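Local structure of F1 capsule-anchoring protein (Yersinia pestis, 2XET) at residues G1-L6 / S76-L81; L6-S11 / S38-T43; F18-T23 / V53-D58; P46-I51 / N66-E71. The protein is the outer-membrane usher Caf1A, whose C-terminal domain, the part crystallised, probably helps to receive chaperone-bound subunits and assemble the F1 capsular antigen. All coordinates share one frame; numbering follows the deposited sequence.

Interaction 1: residues G1-L6 / S76-L81; sequences GGRLFL and SGAYRL. With SO4 (sulfate ion), chain D; SO4 (sulfate ion), chain C.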
loop_
_atom_site.group_PDB
_atom_site.type_symbol
_atom_site.label_atom_id
_atom_site.label_comp_id
_atom_site.label_asym_id
_atom_site.label_seq_id
_atom_site.Cartn_x
_atom_site.Cartn_y
_atom_site.Cartn_z
ATOM N N GLY A 1 10.887 -0.623 13.337
ATOM C CA GLY A 1 10.209 0.233 12.318
ATOM C C GLY A 1 8.704 0.284 12.490
ATOM O O GLY A 1 8.163 -0.210 13.482
ATOM N N GLY A 2 8.032 0.893 11.518
ATOM C CA GLY A 2 6.585 1.042 11.548
ATOM C C GLY A 2 5.846 -0.139 10.955
ATOM O O GLY A 2 6.215 -0.642 9.904
ATOM N N ARG A 3 4.777 -0.556 11.630
ATOM C CA ARG A 3 3.922 -1.604 11.107
ATOM C C ARG A 3 2.483 -1.119 11.050
ATOM O O ARG A 3 2.008 -0.383 11.944
ATOM C CB ARG A 3 4.072 -2.902 11.914
ATOM C CG ARG A 3 3.558 -2.843 13.322
ATOM C CD ARG A 3 4.191 -3.888 14.271
ATOM N NE ARG A 3 5.576 -3.557 14.640
ATOM C CZ ARG A 3 5.956 -2.690 15.591
ATOM N NH1 ARG A 3 5.080 -1.980 16.311
ATOM N NH2 ARG A 3 7.253 -2.498 15.821
ATOM N N LEU A 4 1.787 -1.527 9.993
ATOM C CA LEU A 4 0.426 -1.053 9.778
ATOM C C LEU A 4 -0.397 -1.944 8.878
ATOM O O LEU A 4 0.151 -2.640 8.015
ATOM C CB LEU A 4 0.452 0.363 9.196
ATOM C CG LEU A 4 0.532 0.448 7.669
ATOM C CD1 LEU A 4 -0.093 1.766 7.232
ATOM C CD2 LEU A 4 1.971 0.342 7.278
ATOM N N PHE A 5 -1.711 -1.886 9.101
ATOM C CA PHE A 5 -2.729 -2.393 8.196
ATOM C C PHE A 5 -3.084 -1.196 7.315
ATOM O O PHE A 5 -3.472 -0.126 7.845
ATOM C CB PHE A 5 -3.987 -2.807 8.965
ATOM C CG PHE A 5 -3.788 -4.012 9.861
ATOM C CD1 PHE A 5 -4.011 -5.303 9.375
ATOM C CD2 PHE A 5 -3.379 -3.849 11.182
ATOM C CE1 PHE A 5 -3.819 -6.414 10.204
ATOM C CE2 PHE A 5 -3.174 -4.958 12.011
ATOM C CZ PHE A 5 -3.396 -6.237 11.515
ATOM N N LEU A 6 -2.962 -1.368 6.000
ATOM C CA LEU A 6 -3.282 -0.290 5.061
ATOM C C LEU A 6 -4.455 -0.642 4.151
ATOM O O LEU A 6 -4.387 -1.612 3.386
ATOM C CB LEU A 6 -2.045 0.031 4.210
ATOM C CG LEU A 6 -2.154 1.205 3.243
ATOM C CD1 LEU A 6 -2.360 2.515 4.008
ATOM C CD2 LEU A 6 -0.897 1.257 2.374
ATOM N N SER A 76 4.460 -1.251 20.267
ATOM C CA SER A 76 4.435 -2.643 19.774
ATOM C C SER A 76 3.256 -2.972 18.870
ATOM O O SER A 76 3.246 -4.040 18.248
ATOM C CB SER A 76 4.431 -3.635 20.949
ATOM O OG SER A 76 3.217 -3.525 21.681
ATOM N N GLY A 77 2.266 -2.073 18.820
ATOM C CA GLY A 77 1.031 -2.285 18.064
ATOM C C GLY A 77 1.113 -1.943 16.588
ATOM O O GLY A 77 2.203 -1.798 16.032
ATOM N N ALA A 78 -0.064 -1.819 15.962
ATOM C CA ALA A 78 -0.161 -1.624 14.521
ATOM C C ALA A 78 -1.284 -0.629 14.216
ATOM O O ALA A 78 -2.386 -0.741 14.747
ATOM C CB ALA A 78 -0.414 -2.951 13.825
ATOM N N TYR A 79 -0.973 0.358 13.389
ATOM C CA TYR A 79 -1.981 1.327 12.947
ATOM C C TYR A 79 -2.942 0.710 11.941
ATOM O O TYR A 79 -2.582 -0.211 11.211
ATOM C CB TYR A 79 -1.270 2.502 12.300
ATOM C CG TYR A 79 -0.552 3.341 13.310
ATOM C CD1 TYR A 79 -1.260 4.179 14.166
ATOM C CD2 TYR A 79 0.841 3.275 13.442
ATOM C CE1 TYR A 79 -0.602 4.962 15.103
ATOM C CE2 TYR A 79 1.499 4.046 14.377
ATOM C CZ TYR A 79 0.779 4.875 15.210
ATOM O OH TYR A 79 1.404 5.634 16.168
ATOM N N ARG A 80 -4.159 1.254 11.894
ATOM C CA ARG A 80 -5.176 0.882 10.932
ATOM C C ARG A 80 -5.367 2.146 10.084
ATOM O O ARG A 80 -6.051 3.085 10.528
ATOM C CB ARG A 80 -6.434 0.544 11.732
ATOM C CG ARG A 80 -7.545 -0.131 11.026
ATOM C CD ARG A 80 -7.313 -1.594 10.746
ATOM N NE ARG A 80 -8.379 -2.018 9.866
ATOM C CZ ARG A 80 -8.356 -3.107 9.117
ATOM N NH1 ARG A 80 -7.305 -3.926 9.142
ATOM N NH2 ARG A 80 -9.397 -3.367 8.338
ATOM N N LEU A 81 -4.699 2.203 8.927
ATOM C CA LEU A 81 -4.712 3.413 8.102
ATOM C C LEU A 81 -5.376 3.189 6.744
ATOM O O LEU A 81 -5.480 2.046 6.271
ATOM C CB LEU A 81 -3.279 3.897 7.883
ATOM C CG LEU A 81 -2.378 4.216 9.089
ATOM C CD1 LEU A 81 -1.135 4.957 8.638
ATOM C CD2 LEU A 81 -3.121 5.035 10.145
HETATM S S SO4 D . 8.986 -3.710 12.669
HETATM O O1 SO4 D . 7.939 -4.631 13.138
HETATM O O2 SO4 D . 8.389 -2.762 11.750
HETATM O O3 SO4 D . 9.533 -3.030 13.844
HETATM O O4 SO4 D . 10.027 -4.504 12.005
HETATM S S SO4 C . -8.001 -6.449 6.346
HETATM O O1 SO4 C . -7.082 -6.431 7.482
HETATM O O2 SO4 C . -8.965 -5.346 6.398
HETATM O O3 SO4 C . -7.267 -6.375 5.101
HETATM O O4 SO4 C . -8.771 -7.689 6.394
HETATM O O HOH W 1 3.452 0.685 14.189
#
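The guanidinium of R3 reaches across to the loop before strand 79-87 and gives its NH1 to G77 O at 2.9 Å, with the acceptor in the guanidinium plane and the donor in the carbonyl plane. A bend at chi3 (74°) turns NE out of line with the chain, and NE bonds sulfate O1 at 3.0 Å. NH2 and the amino group of G1 bond the same ion, probably from the crystallisation liquor; NH1 is also hydrogen-bonded to I75 O. Farther along, the backbones pair in parallel: F5 N donates to Y79 O at 2.8 Å and L81 N to F5 O at 2.8 Å, both bonds nearly straight. F5 CE2 lies 3.9 Å from A78 CB, approaching obliquely, while R80 NH1 comes within 3.5 Å of F5 CB, the ring and guanidinium planes 53° apart. R80 holds a second such sulfate through NH1 and NH2. On the face of L4 and Y79, L4 CD1 meets L81 CD1 at 3.6 Å, the side chains crossing at about a right angle, with L69 and V67 around L4. Strand 2-10 thus joins the last strand, 79-87, in the parallel pair of an otherwise antiparallel, transthyretin-clan beta domain.

Interaction 2: residues L6-S11 / S38-T43; sequences LHLKRS and SGVYLT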
loop_
_atom_site.group_PDB
_atom_site.type_symbol
_atom_site.label_atom_id
_atom_site.label_comp_id
_atom_site.label_asym_id
_atom_site.label_seq_id
_atom_site.Cartn_x
_atom_site.Cartn_y
_atom_site.Cartn_z
ATOM N N LEU A 6 -2.962 -1.368 6.000
ATOM C CA LEU A 6 -3.282 -0.290 5.061
ATOM C C LEU A 6 -4.455 -0.642 4.151
ATOM O O LEU A 6 -4.387 -1.612 3.386
ATOM C CB LEU A 6 -2.045 0.031 4.210
ATOM C CG LEU A 6 -2.154 1.205 3.243
ATOM C CD1 LEU A 6 -2.360 2.515 4.008
ATOM C CD2 LEU A 6 -0.897 1.257 2.374
ATOM N N HIS A 7 -5.553 0.112 4.279
ATOM C CA HIS A 7 -6.717 -0.113 3.443
ATOM C C HIS A 7 -6.590 0.749 2.212
ATOM O O HIS A 7 -6.535 1.971 2.320
ATOM C CB HIS A 7 -8.022 0.250 4.189
ATOM C CG HIS A 7 -9.268 -0.108 3.445
ATOM N ND1 HIS A 7 -10.475 0.518 3.684
ATOM C CD2 HIS A 7 -9.505 -1.030 2.480
ATOM C CE1 HIS A 7 -11.399 0.006 2.888
ATOM N NE2 HIS A 7 -10.838 -0.932 2.146
ATOM N N LEU A 8 -6.512 0.104 1.050
ATOM C CA LEU A 8 -6.329 0.803 -0.215
ATOM C C LEU A 8 -7.628 0.864 -0.987
ATOM O O LEU A 8 -8.371 -0.097 -0.994
ATOM C CB LEU A 8 -5.268 0.070 -1.059
ATOM C CG LEU A 8 -3.834 0.106 -0.527
ATOM C CD1 LEU A 8 -3.036 -1.041 -1.166
ATOM C CD2 LEU A 8 -3.166 1.463 -0.795
ATOM N N LYS A 9 -7.895 1.986 -1.652
ATOM C CA LYS A 9 -9.012 2.057 -2.602
ATOM C C LYS A 9 -8.499 2.822 -3.819
ATOM O O LYS A 9 -7.737 3.783 -3.651
ATOM C CB LYS A 9 -10.234 2.750 -1.981
ATOM C CG LYS A 9 -11.502 2.667 -2.842
ATOM C CD LYS A 9 -12.764 3.144 -2.122
ATOM C CE LYS A 9 -12.556 4.528 -1.498
ATOM N NZ LYS A 9 -13.794 5.176 -1.004
ATOM N N ARG A 10 -8.890 2.386 -5.024
ATOM C CA ARG A 10 -8.453 3.069 -6.231
ATOM C C ARG A 10 -9.089 4.465 -6.319
ATOM O O ARG A 10 -10.158 4.707 -5.734
ATOM C CB ARG A 10 -8.848 2.261 -7.473
ATOM C CG ARG A 10 -8.037 0.956 -7.639
ATOM C CD ARG A 10 -8.839 -0.068 -8.453
ATOM N NE ARG A 10 -9.378 0.461 -9.707
ATOM C CZ ARG A 10 -9.220 -0.117 -10.902
ATOM N NH1 ARG A 10 -8.538 -1.238 -11.029
ATOM N NH2 ARG A 10 -9.770 0.431 -11.975
ATOM N N SER A 11 -8.451 5.363 -7.089
ATOM C CA SER A 11 -8.992 6.716 -7.304
ATOM C C SER A 11 -10.378 6.728 -8.010
ATOM O O SER A 11 -11.133 7.725 -7.909
ATOM C CB SER A 11 -7.978 7.607 -8.025
ATOM O OG SER A 11 -7.422 6.944 -9.144
ATOM N N SER A 38 -9.204 -5.682 0.341
ATOM C CA SER A 38 -8.445 -4.580 -0.265
ATOM C C SER A 38 -7.498 -3.913 0.734
ATOM O O SER A 38 -7.298 -2.683 0.722
ATOM C CB SER A 38 -9.373 -3.544 -0.911
ATOM O OG SER A 38 -8.634 -2.695 -1.780
ATOM N N GLY A 39 -6.920 -4.748 1.610
ATOM C CA GLY A 39 -5.890 -4.308 2.543
ATOM C C GLY A 39 -4.577 -5.067 2.426
ATOM O O GLY A 39 -4.491 -6.152 1.832
ATOM N N VAL A 40 -3.537 -4.469 2.983
ATOM C CA VAL A 40 -2.242 -5.124 3.106
ATOM C C VAL A 40 -1.612 -4.811 4.467
ATOM O O VAL A 40 -1.831 -3.733 5.027
ATOM C CB VAL A 40 -1.311 -4.692 1.939
ATOM C CG1 VAL A 40 -1.008 -3.169 2.014
ATOM C CG2 VAL A 40 -0.020 -5.520 1.938
ATOM N N TYR A 41 -0.844 -5.760 4.994
ATOM C CA TYR A 41 -0.106 -5.546 6.235
ATOM C C TYR A 41 1.377 -5.419 5.873
ATOM O O TYR A 41 1.922 -6.282 5.166
ATOM C CB TYR A 41 -0.339 -6.711 7.202
ATOM C CG TYR A 41 0.333 -6.522 8.548
ATOM C CD1 TYR A 41 -0.172 -5.595 9.486
ATOM C CD2 TYR A 41 1.490 -7.253 8.897
ATOM C CE1 TYR A 41 0.432 -5.415 10.734
ATOM C CE2 TYR A 41 2.114 -7.065 10.152
ATOM C CZ TYR A 41 1.579 -6.135 11.061
ATOM O OH TYR A 41 2.183 -5.958 12.290
ATOM N N LEU A 42 2.006 -4.347 6.364
ATOM C CA LEU A 42 3.389 -3.994 6.023
ATOM C C LEU A 42 4.161 -3.696 7.317
ATOM O O LEU A 42 3.589 -3.159 8.283
ATOM C CB LEU A 42 3.415 -2.755 5.120
ATOM C CG LEU A 42 2.691 -2.839 3.764
ATOM C CD1 LEU A 42 2.582 -1.471 3.064
ATOM C CD2 LEU A 42 3.380 -3.872 2.822
ATOM N N THR A 43 5.444 -4.051 7.345
ATOM C CA THR A 43 6.269 -3.819 8.514
ATOM C C THR A 43 7.633 -3.260 8.066
ATOM O O THR A 43 7.985 -3.321 6.874
ATOM C CB THR A 43 6.508 -5.144 9.314
ATOM O OG1 THR A 43 7.466 -5.949 8.604
ATOM C CG2 THR A 43 5.203 -5.938 9.508
#
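This is a short antiparallel strand pairing, largely buried near the centre of the domain, in which L6 and H7 of strand 2-10 meet V40 and G39 at the start of strand 39-45. L6 and V40 form the hydrogen-bonded pair: L6 N donates to V40 O at 2.8 Å and V40 N returns to L6 O at 3.0 Å. H7 and G39 are the non-hydrogen-bonded pair beside it. S38 then closes the ladder with two bonds to one residue. Its carbonyl O accepts from L8 N at 2.9 Å, and its hydroxyl OG, anti to the backbone N (chi1 -165°), donates to L8 O at 2.7 Å, from 32° off the carbonyl plane. The same OG also accepts from V16 N, which ties the loop of V16 to this end of the pairing. On the face of H7 and G39, the H7 ring turns an edge to S38, its CD2 lying 3.3 Å from S38 O. On the face of L6 and V40, V40 CG1 touches two leucines, 4.0 Å from L6 CB and 4.3 Å from L8 CD1. Strand 39-45 is the outermost strand on this side of the sheet, while strand 79-87 flanks strand 2-10 on the other, bonding to H7 and K9; V67 of strand 62-68 packs on L6 and S65 on L8.

Interaction 3: residues F18-T23 / V53-D58; sequences FGSIVT and VKWGRD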
loop_
_atom_site.group_PDB
_atom_site.type_symbol
_atom_site.label_atom_id
_atom_site.label_comp_id
_atom_site.label_asym_id
_atom_site.label_seq_id
_atom_site.Cartn_x
_atom_site.Cartn_y
_atom_site.Cartn_z
ATOM N N PHE A 18 -7.929 -8.177 -5.370
ATOM C CA PHE A 18 -7.425 -9.255 -4.506
ATOM C C PHE A 18 -6.229 -9.907 -5.217
ATOM O O PHE A 18 -6.355 -10.418 -6.337
ATOM C CB PHE A 18 -8.574 -10.260 -4.288
ATOM C CG PHE A 18 -8.223 -11.457 -3.419
ATOM C CD1 PHE A 18 -7.156 -11.420 -2.521
ATOM C CD2 PHE A 18 -9.016 -12.609 -3.472
ATOM C CE1 PHE A 18 -6.845 -12.510 -1.711
ATOM C CE2 PHE A 18 -8.734 -13.731 -2.660
ATOM C CZ PHE A 18 -7.645 -13.694 -1.776
ATOM N N GLY A 19 -5.053 -9.841 -4.596
ATOM C CA GLY A 19 -3.847 -10.455 -5.183
ATOM C C GLY A 19 -2.840 -9.493 -5.793
ATOM O O GLY A 19 -1.733 -9.912 -6.195
ATOM N N SER A 20 -3.215 -8.207 -5.878
ATOM C CA SER A 20 -2.278 -7.186 -6.348
ATOM C C SER A 20 -0.997 -7.174 -5.512
ATOM O O SER A 20 -1.022 -7.350 -4.281
ATOM C CB SER A 20 -2.917 -5.797 -6.314
ATOM O OG SER A 20 -4.130 -5.752 -7.045
ATOM N N ILE A 21 0.112 -6.926 -6.190
ATOM C CA ILE A 21 1.403 -6.929 -5.516
ATOM C C ILE A 21 1.814 -5.509 -5.103
ATOM O O ILE A 21 1.748 -4.568 -5.909
ATOM C CB ILE A 21 2.473 -7.573 -6.393
ATOM C CG1 ILE A 21 2.102 -9.052 -6.734
ATOM C CG2 ILE A 21 3.831 -7.499 -5.697
ATOM C CD1 ILE A 21 1.959 -9.958 -5.538
ATOM N N VAL A 22 2.226 -5.371 -3.839
ATOM C CA VAL A 22 2.619 -4.079 -3.291
ATOM C C VAL A 22 4.125 -4.030 -3.250
ATOM O O VAL A 22 4.751 -4.972 -2.759
ATOM C CB VAL A 22 2.061 -3.870 -1.873
ATOM C CG1 VAL A 22 2.485 -2.512 -1.302
ATOM C CG2 VAL A 22 0.546 -3.998 -1.878
ATOM N N THR A 23 4.704 -2.961 -3.813
ATOM C CA THR A 23 6.161 -2.732 -3.743
ATOM C C THR A 23 6.487 -1.327 -3.269
ATOM O O THR A 23 5.679 -0.435 -3.431
ATOM C CB THR A 23 6.843 -2.905 -5.116
ATOM O OG1 THR A 23 6.170 -2.077 -6.072
ATOM C CG2 THR A 23 6.782 -4.358 -5.550
ATOM N N VAL A 53 1.278 -0.390 -6.438
ATOM C CA VAL A 53 0.374 -1.510 -6.277
ATOM C C VAL A 53 0.032 -1.945 -7.700
ATOM O O VAL A 53 -0.414 -1.121 -8.507
ATOM C CB VAL A 53 -0.854 -1.098 -5.444
ATOM C CG1 VAL A 53 -1.781 -2.279 -5.232
ATOM C CG2 VAL A 53 -0.391 -0.512 -4.092
ATOM N N LYS A 54 0.283 -3.212 -8.029
ATOM C CA LYS A 54 0.268 -3.632 -9.437
ATOM C C LYS A 54 -0.459 -4.968 -9.644
ATOM O O LYS A 54 -0.243 -5.902 -8.865
ATOM C CB LYS A 54 1.705 -3.710 -9.970
ATOM C CG LYS A 54 1.830 -3.876 -11.500
ATOM C CD LYS A 54 3.292 -3.845 -11.928
ATOM C CE LYS A 54 3.443 -4.087 -13.429
ATOM N NZ LYS A 54 4.899 -4.120 -13.779
ATOM N N TRP A 55 -1.329 -5.026 -10.660
ATOM C CA TRP A 55 -2.028 -6.271 -11.037
ATOM C C TRP A 55 -1.956 -6.563 -12.543
ATOM O O TRP A 55 -2.581 -7.503 -13.029
ATOM C CB TRP A 55 -3.502 -6.252 -10.574
ATOM C CG TRP A 55 -4.228 -5.025 -11.019
ATOM C CD1 TRP A 55 -5.010 -4.891 -12.136
ATOM C CD2 TRP A 55 -4.248 -3.746 -10.356
ATOM N NE1 TRP A 55 -5.479 -3.606 -12.232
ATOM C CE2 TRP A 55 -5.058 -2.887 -11.143
ATOM C CE3 TRP A 55 -3.669 -3.242 -9.179
ATOM C CZ2 TRP A 55 -5.272 -1.534 -10.806
ATOM C CZ3 TRP A 55 -3.910 -1.900 -8.826
ATOM C CH2 TRP A 55 -4.693 -1.062 -9.651
ATOM N N GLY A 56 -1.185 -5.761 -13.268
ATOM C CA GLY A 56 -0.936 -6.010 -14.694
ATOM C C GLY A 56 0.064 -5.041 -15.287
ATOM O O GLY A 56 0.538 -4.119 -14.624
ATOM N N ARG A 57 0.372 -5.250 -16.566
ATOM C CA ARG A 57 1.412 -4.482 -17.240
ATOM C C ARG A 57 0.911 -3.311 -18.086
ATOM O O ARG A 57 1.719 -2.513 -18.593
ATOM C CB ARG A 57 2.287 -5.412 -18.099
ATOM C CG ARG A 57 1.550 -6.078 -19.249
ATOM C CD ARG A 57 2.429 -7.117 -19.942
ATOM N NE ARG A 57 2.846 -8.154 -18.994
ATOM C CZ ARG A 57 2.116 -9.216 -18.652
ATOM N NH1 ARG A 57 2.601 -10.084 -17.771
ATOM N NH2 ARG A 57 0.909 -9.424 -19.180
ATOM N N ASP A 58 -0.407 -3.201 -18.243
ATOM C CA ASP A 58 -0.977 -2.179 -19.117
ATOM C C ASP A 58 -1.455 -0.943 -18.359
ATOM O O ASP A 58 -1.489 -0.926 -17.124
ATOM C CB ASP A 58 -2.158 -2.744 -19.905
ATOM C CG ASP A 58 -1.801 -3.970 -20.697
ATOM O OD1 ASP A 58 -1.050 -3.841 -21.691
ATOM O OD2 ASP A 58 -2.304 -5.054 -20.326
#
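V53 is the first residue of the second segment to touch strand 21-24, and it does so on the buried face: its CG2 lies 4.2 Å from V22 CG2, and its CG1, anti to the backbone N (chi1 -178°), lies 3.9 Å from S20 CB. V53 CA also approaches I21 O at 3.4 Å in a CA-H...O contact. K54 follows as the hydrogen-bonded partner of I21. I21 N donates to K54 O and K54 N to I21 O, each at 2.9 Å, both donors tilted about 20° from the carbonyl planes. Their side chains start on the face away from V53, and the K54 chain runs extended beyond CG. W55 comes next, with CG between its own N and carbonyl carbon (chi1 52°). The six-membered ring of its indole comes to S20, CE3 lying 3.3 Å from S20 OG, an oblique approach. W55 packs also against P17, C63 and R10. The chemistry is thus divided: two backbone bonds set the antiparallel register of strands 21-24 and 48-54, a pairing that runs out at W55, and the side chains add only apolar and van der Waals contact, while the S20 hydroxyl finds its hydrogen-bond partner in P17 O, outside the pairing.

Interaction 4: residues P46-I51 / N66-E71; sequences PKKSKI and NVVLPE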
loop_
_atom_site.group_PDB
_atom_site.type_symbol
_atom_site.label_atom_id
_atom_site.label_comp_id
_atom_site.label_asym_id
_atom_site.label_seq_id
_atom_site.Cartn_x
_atom_site.Cartn_y
_atom_site.Cartn_z
ATOM N N PRO A 46 9.608 3.260 7.230
ATOM C CA PRO A 46 9.967 4.567 7.771
ATOM C C PRO A 46 8.718 5.435 7.935
ATOM O O PRO A 46 7.618 5.012 7.566
ATOM C CB PRO A 46 10.878 5.138 6.685
ATOM C CG PRO A 46 10.296 4.583 5.420
ATOM C CD PRO A 46 9.923 3.170 5.792
ATOM N N LYS A 47 8.881 6.638 8.477
ATOM C CA LYS A 47 7.732 7.522 8.670
ATOM C C LYS A 47 6.966 7.832 7.370
ATOM O O LYS A 47 5.738 7.891 7.375
ATOM C CB LYS A 47 8.142 8.826 9.373
ATOM C CG LYS A 47 6.949 9.723 9.663
ATOM C CD LYS A 47 7.299 10.919 10.528
ATOM C CE LYS A 47 6.274 12.033 10.367
ATOM N NZ LYS A 47 4.842 11.564 10.300
ATOM N N LYS A 48 7.684 8.012 6.265
ATOM C CA LYS A 48 7.063 8.358 4.992
ATOM C C LYS A 48 7.585 7.446 3.898
ATOM O O LYS A 48 8.805 7.352 3.691
ATOM C CB LYS A 48 7.373 9.811 4.640
ATOM C CG LYS A 48 6.754 10.798 5.617
ATOM C CD LYS A 48 6.967 12.250 5.197
ATOM C CE LYS A 48 5.860 13.139 5.782
ATOM N NZ LYS A 48 5.567 12.805 7.219
ATOM N N SER A 49 6.656 6.780 3.216
ATOM C CA SER A 49 6.967 5.867 2.109
ATOM C C SER A 49 6.091 6.162 0.885
ATOM O O SER A 49 5.058 6.831 0.993
ATOM C CB SER A 49 6.739 4.412 2.530
ATOM O OG SER A 49 7.572 4.085 3.610
ATOM N N LYS A 50 6.520 5.645 -0.266
ATOM C CA LYS A 50 5.716 5.675 -1.484
ATOM C C LYS A 50 5.665 4.240 -1.993
ATOM O O LYS A 50 6.698 3.564 -2.050
ATOM C CB LYS A 50 6.341 6.581 -2.547
ATOM C CG LYS A 50 6.274 8.078 -2.166
ATOM C CD LYS A 50 6.884 8.976 -3.233
ATOM C CE LYS A 50 6.918 10.416 -2.727
ATOM N NZ LYS A 50 5.540 10.968 -2.631
ATOM N N ILE A 51 4.465 3.787 -2.334
ATOM C CA ILE A 51 4.285 2.417 -2.839
ATOM C C ILE A 51 3.644 2.347 -4.221
ATOM O O ILE A 51 2.947 3.282 -4.653
ATOM C CB ILE A 51 3.479 1.530 -1.833
ATOM C CG1 ILE A 51 2.058 2.085 -1.632
ATOM C CG2 ILE A 51 4.248 1.369 -0.495
ATOM C CD1 ILE A 51 1.119 1.191 -0.791
ATOM N N ASN A 66 0.959 7.261 -1.262
ATOM C CA ASN A 66 1.870 7.649 -0.173
ATOM C C ASN A 66 1.434 6.997 1.142
ATOM O O ASN A 66 0.231 6.835 1.404
ATOM C CB ASN A 66 1.911 9.171 0.004
ATOM C CG ASN A 66 2.440 9.893 -1.233
ATOM O OD1 ASN A 66 3.374 9.427 -1.896
ATOM N ND2 ASN A 66 1.838 11.038 -1.549
ATOM N N VAL A 67 2.406 6.591 1.945
ATOM C CA VAL A 67 2.132 5.940 3.236
ATOM C C VAL A 67 2.827 6.759 4.333
ATOM O O VAL A 67 4.053 6.716 4.470
ATOM C CB VAL A 67 2.613 4.457 3.261
ATOM C CG1 VAL A 67 2.166 3.760 4.554
ATOM C CG2 VAL A 67 2.051 3.670 2.056
ATOM N N VAL A 68 2.024 7.505 5.096
ATOM C CA VAL A 68 2.529 8.418 6.132
ATOM C C VAL A 68 2.061 7.909 7.494
ATOM O O VAL A 68 0.863 7.808 7.733
ATOM C CB VAL A 68 2.038 9.873 5.900
ATOM C CG1 VAL A 68 2.550 10.820 7.007
ATOM C CG2 VAL A 68 2.487 10.371 4.514
ATOM N N LEU A 69 3.014 7.537 8.343
ATOM C CA LEU A 69 2.729 7.016 9.672
ATOM C C LEU A 69 2.750 8.149 10.671
ATOM O O LEU A 69 3.516 9.113 10.500
ATOM C CB LEU A 69 3.802 6.007 10.098
ATOM C CG LEU A 69 3.943 4.749 9.233
ATOM C CD1 LEU A 69 5.072 3.895 9.785
ATOM C CD2 LEU A 69 2.646 3.971 9.183
ATOM N N PRO A 70 1.926 8.040 11.732
ATOM C CA PRO A 70 2.054 8.963 12.857
ATOM C C PRO A 70 3.475 8.947 13.454
ATOM O O PRO A 70 4.211 8.001 13.244
ATOM C CB PRO A 70 1.026 8.423 13.864
ATOM C CG PRO A 70 -0.024 7.750 12.998
ATOM C CD PRO A 70 0.803 7.095 11.911
ATOM N N GLU A 71 3.847 10.010 14.170
ATOM C CA GLU A 71 5.232 10.195 14.647
ATOM C C GLU A 71 5.685 9.205 15.720
ATOM O O GLU A 71 6.871 8.904 15.814
ATOM C CB GLU A 71 5.427 11.623 15.180
ATOM C CG GLU A 71 4.393 12.056 16.222
ATOM C CD GLU A 71 4.560 13.510 16.695
ATOM O OE1 GLU A 71 3.844 13.916 17.638
ATOM O OE2 GLU A 71 5.394 14.245 16.133
HETATM O O HOH W 2 5.770 4.737 5.605
#
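K50 and N66 lie side by side and point the same way, so that the amine of K50 comes over the amide of N66: NZ is 2.8 Å from OD1 in a hydrogen bond whose donor sits about 40° out of the carbonyl plane. A bend at chi4 (-69°) brings NZ back to that oxygen, which CG of the same lysine approaches at 3.2 Å. K48 and V68 likewise run side by side, with K48 NZ 3.6 Å from V68 CG1. K47 stretches from the turn to meet the backbone carbonyl of L69, its NZ donating to L69 O at 2.8 Å, nearly along the C=O axis, while L69 N donates to K47 O. On the face of S49 and V67, I51 and V67 cross obliquely, with I51 CD1 3.9 Å from V67 CG2. S49 and V67 form the hydrogen-bonded pair, S49 N to V67 O and V67 N to S49 O. A water joins P46 O, S49 OG and V67 O, 2.8 Å from S49 OG, and so links the turn to the ladder. These strands form the hairpin 48-54/62-68, which lies between strand 21-24, whose V22 and I24 touch I51, and strand 79-87, whose L81 packs on L69; V67 and I51 also meet L6 of strand 2-10.

In the fold
From the N terminus, strand 2-10 first pairs with the last strand in interaction 1, which closes the longest loop, so that the other three contacts all lie within its span. Interaction 2 uses the second half of that strand, shares L6 with interaction 1, and brings in outer strand 39-45. Interaction 3 starts inside the loop of interaction 2 and ends beyond it, so the two cross; it crosses interaction 4 as well, both drawing on strand 48-54. Interaction 4 follows interaction 2 in series and closes the local hairpin. L6, I51 and V67 meet in the core where interactions 1, 2 and 4 converge, while V22 and V53 extend that core toward interaction 3.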